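Local atomic coordinates of regulatory protein SWI6 (Saccharomyces cerevisiae, PDB entry 2XFV), a protein that partners SWI4 in SBF and MBP1 in MBF, transcription complexes that drive cell-cycle-dependent gene expression in budding yeast. Residues E84-L89 against D101-E106. Sequence-based numbering, arbitrary orientation.
Sequences EKCLQL and DAFEFE. With CA (calcium ion), chain C.
One face of the F103 ring takes the CD2 methyl of L87, a CH-pi contact with CD2 4.0 Å from the ring centroid and 18° off the ring normal. The methyl sits off centre, nearest the rim, 3.8 Å from F103 CE1. C86 meets the far end of the same ring obliquely, its SG 4.4 Å from F103 CZ. With CG anti to its own carbonyl carbon (chi1 -69°), F103 sends its ring from the strand toward helix 83-92, while L87 runs past it in the opposite direction. L83 and L90 of the same helix also touch F103, and C86 also touches F33 and I81; all three touching residues are buried. On the side of the helix away from F103, K85 NZ donates to Q88 OE1 over 2.9 Å, from above the carbonyl plane. Beyond the end of the strand, E106 OE1 binds a calcium ion at 2.5 Å; five waters and the backbone O of D101 from the second subunit complete the site, which links the two copies. Strand 103-105 pairs antiparallel with a strand of that subunit, carrying the sheet across the interface. F103 thus joins this interface strand to helix 83-92 within the Swi6 N-terminal domain.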
ATOM      1  N   GLU A  84      -6.648  -4.736   7.347  1.00 16.82           N
ATOM      2  CA  GLU A  84      -5.363  -5.129   6.752  1.00 17.83           C
ATOM      3  C   GLU A  84      -5.534  -5.841   5.414  1.00 20.78           C
ATOM      4  O   GLU A  84      -4.715  -5.672   4.505  1.00 19.89           O
ATOM      5  CB  GLU A  84      -4.540  -5.973   7.726  1.00 19.14           C
ATOM      6  CG  GLU A  84      -3.903  -5.102   8.807  1.00 22.19           C
ATOM      7  CD  GLU A  84      -2.955  -5.852   9.719  1.00 35.55           C
ATOM      8  OE1 GLU A  84      -2.363  -6.875   9.285  1.00 30.55           O
ATOM      9  OE2 GLU A  84      -2.791  -5.389  10.870  1.00 31.65           O
ATOM     10  N   LYS A  85      -6.595  -6.638   5.300  1.00 18.33           N
ATOM     11  CA  LYS A  85      -6.916  -7.308   4.039  1.00 16.63           C
ATOM     12  C   LYS A  85      -7.354  -6.283   2.985  1.00 17.46           C
ATOM     13  O   LYS A  85      -6.992  -6.395   1.807  1.00 18.79           O
ATOM     14  CB  LYS A  85      -7.985  -8.402   4.259  1.00 19.94           C
ATOM     15  CG  LYS A  85      -8.425  -9.200   3.004  1.00 19.25           C
ATOM     16  CD  LYS A  85      -7.244  -9.820   2.221  1.00 21.46           C
ATOM     17  CE  LYS A  85      -6.544 -10.980   2.960  1.00 25.41           C
ATOM     18  NZ  LYS A  85      -5.308 -11.422   2.224  1.00 26.89           N
ATOM     19  N   CYS A  86      -8.123  -5.277   3.397  1.00 17.92           N
ATOM     20  CA  CYS A  86      -8.474  -4.202   2.474  1.00 15.48           C
ATOM     21  C   CYS A  86      -7.201  -3.550   1.920  1.00 20.70           C
ATOM     22  O   CYS A  86      -7.065  -3.370   0.705  1.00 15.81           O
ATOM     23  CB  CYS A  86      -9.376  -3.158   3.160  1.00 15.48           C
ATOM     24  SG  CYS A  86      -9.710  -1.676   2.159  1.00 18.74           S
ATOM     25  N   LEU A  87      -6.251  -3.229   2.797  1.00 16.19           N
ATOM     26  CA  LEU A  87      -4.984  -2.632   2.338  1.00 18.38           C
ATOM     27  C   LEU A  87      -4.195  -3.575   1.416  1.00 19.80           C
ATOM     28  O   LEU A  87      -3.647  -3.151   0.389  1.00 18.26           O
ATOM     29  CB  LEU A  87      -4.122  -2.182   3.530  1.00 18.22           C
ATOM     30  CG  LEU A  87      -4.710  -1.002   4.322  1.00 23.47           C
ATOM     31  CD1 LEU A  87      -4.202  -0.960   5.768  1.00 22.39           C
ATOM     32  CD2 LEU A  87      -4.421   0.310   3.607  1.00 23.96           C
ATOM     33  N   GLN A  88      -4.144  -4.853   1.771  1.00 17.51           N
ATOM     34  CA  GLN A  88      -3.479  -5.836   0.920  1.00 18.13           C
ATOM     35  C   GLN A  88      -4.068  -5.900  -0.486  1.00 19.80           C
ATOM     36  O   GLN A  88      -3.321  -5.978  -1.472  1.00 17.98           O
ATOM     37  CB  GLN A  88      -3.549  -7.224   1.558  1.00 19.60           C
ATOM     38  CG  GLN A  88      -2.567  -7.428   2.680  1.00 24.46           C
ATOM     39  CD  GLN A  88      -2.724  -8.791   3.298  1.00 29.41           C
ATOM     40  OE1 GLN A  88      -3.843  -9.245   3.533  1.00 25.88           O
ATOM     41  NE2 GLN A  88      -1.606  -9.463   3.553  1.00 24.84           N
ATOM     42  N   LEU A  89      -5.398  -5.900  -0.581  1.00 17.29           N
ATOM     43  CA  LEU A  89      -6.079  -5.931  -1.886  1.00 14.41           C
ATOM     44  C   LEU A  89      -5.828  -4.658  -2.706  1.00 17.08           C
ATOM     45  O   LEU A  89      -5.603  -4.727  -3.913  1.00 17.09           O
ATOM     46  CB  LEU A  89      -7.595  -6.192  -1.728  1.00 14.80           C
ATOM     47  CG  LEU A  89      -7.996  -7.564  -1.148  1.00 18.86           C
ATOM     48  CD1 LEU A  89      -9.520  -7.671  -0.928  1.00 16.85           C
ATOM     49  CD2 LEU A  89      -7.492  -8.714  -2.022  1.00 21.84           C
ATOM     50  N   ASP A 101      -5.625   9.532  -0.099  1.00 25.68           N
ATOM     51  CA  ASP A 101      -6.127  10.553   0.816  0.53 27.94           C
ATOM     52  C   ASP A 101      -7.123   9.999   1.836  1.00 27.73           C
ATOM     53  O   ASP A 101      -7.518  10.705   2.764  1.00 29.59           O
ATOM     54  CB  ASP A 101      -6.750  11.724   0.051  0.53 32.42           C
ATOM     55  CG  ASP A 101      -8.018  11.334  -0.679  0.53 34.61           C
ATOM     56  OD1 ASP A 101      -8.178  10.139  -0.995  0.53 40.30           O
ATOM     57  OD2 ASP A 101      -8.856  12.222  -0.943  0.53 47.63           O
ATOM     58  N   ALA A 102      -7.519   8.735   1.669  1.00 22.79           N
ATOM     59  CA  ALA A 102      -8.452   8.090   2.591  1.00 27.46           C
ATOM     60  C   ALA A 102      -7.747   7.303   3.696  1.00 32.11           C
ATOM     61  O   ALA A 102      -8.401   6.706   4.554  1.00 27.53           O
ATOM     62  CB  ALA A 102      -9.424   7.181   1.826  1.00 29.34           C
ATOM     63  N   PHE A 103      -6.419   7.295   3.661  1.00 27.33           N
ATOM     64  CA  PHE A 103      -5.615   6.561   4.645  1.00 25.45           C
ATOM     65  C   PHE A 103      -4.513   7.450   5.223  1.00 32.42           C
ATOM     66  O   PHE A 103      -3.871   8.205   4.496  1.00 31.64           O
ATOM     67  CB  PHE A 103      -5.022   5.290   4.025  1.00 22.03           C
ATOM     68  CG  PHE A 103      -6.056   4.237   3.706  1.00 20.86           C
ATOM     69  CD1 PHE A 103      -6.507   3.375   4.692  1.00 19.16           C
ATOM     70  CD2 PHE A 103      -6.592   4.130   2.425  1.00 23.08           C
ATOM     71  CE1 PHE A 103      -7.475   2.411   4.414  1.00 23.02           C
ATOM     72  CE2 PHE A 103      -7.560   3.174   2.129  1.00 24.46           C
ATOM     73  CZ  PHE A 103      -8.005   2.309   3.127  1.00 22.91           C
ATOM     74  N   GLU A 104      -4.314   7.366   6.535  1.00 23.99           N
ATOM     75  CA  GLU A 104      -3.259   8.118   7.211  1.00 25.89           C
ATOM     76  C   GLU A 104      -2.478   7.176   8.136  1.00 25.86           C
ATOM     77  O   GLU A 104      -2.904   6.048   8.381  1.00 26.41           O
ATOM     78  CB  GLU A 104      -3.869   9.270   8.015  1.00 29.63           C
ATOM     79  CG  GLU A 104      -4.735   8.810   9.183  1.00 37.69           C
ATOM     80  CD  GLU A 104      -5.365   9.966   9.959  1.00 56.75           C
ATOM     81  OE1 GLU A 104      -5.391  11.101   9.434  1.00 61.48           O
ATOM     82  OE2 GLU A 104      -5.842   9.731  11.091  1.00 53.24           O
ATOM     83  N   PHE A 105      -1.330   7.624   8.637  1.00 27.91           N
ATOM     84  CA  PHE A 105      -0.555   6.824   9.591  1.00 27.33           C
ATOM     85  C   PHE A 105      -1.318   6.651  10.908  1.00 29.05           C
ATOM     86  O   PHE A 105      -1.987   7.578  11.375  1.00 30.01           O
ATOM     87  CB  PHE A 105       0.772   7.513   9.914  1.00 29.48           C
ATOM     88  CG  PHE A 105       1.806   7.418   8.818  1.00 28.92           C
ATOM     89  CD1 PHE A 105       1.662   6.523   7.774  1.00 31.05           C
ATOM     90  CD2 PHE A 105       2.941   8.218   8.860  1.00 34.21           C
ATOM     91  CE1 PHE A 105       2.619   6.439   6.783  1.00 32.11           C
ATOM     92  CE2 PHE A 105       3.906   8.131   7.871  1.00 33.36           C
ATOM     93  CZ  PHE A 105       3.734   7.246   6.832  1.00 28.03           C
ATOM     94  N   GLU A 106      -1.171   5.482  11.523  1.00 29.61           N
ATOM     95  CA  GLU A 106      -1.652   5.256  12.884  1.00 31.79           C
ATOM     96  C   GLU A 106      -1.097   6.340  13.805  1.00 42.55           C
ATOM     97  O   GLU A 106      -0.065   6.955  13.511  1.00 38.02           O
ATOM     98  CB  GLU A 106      -1.167   3.892  13.387  1.00 31.32           C
ATOM     99  CG  GLU A 106       0.318   3.911  13.780  1.00 32.05           C
ATOM    100  CD  GLU A 106       0.923   2.531  14.001  1.00 36.54           C
ATOM    101  OE1 GLU A 106       0.242   1.517  13.756  1.00 33.90           O
ATOM    102  OE2 GLU A 106       2.096   2.460  14.413  1.00 33.25           O
TER
HETATM  103 CA    CA C1110      -1.627  -0.141  13.916  1.00 35.90          CA
HETATM  104  O   HOH W   1       0.284  -1.740  15.018  1.00 35.94           O
HETATM  105  O   HOH W   2      -2.997  -2.291  13.995  1.00 32.46           O
HETATM  106  O   HOH W   3      -3.614   1.561  14.927  1.00 50.99           O
HETATM  107  O   HOH W   4      -1.697   0.116  16.586  1.00 50.36           O
HETATM  108  O   HOH W   5      -3.288   0.633  12.032  1.00 31.67           O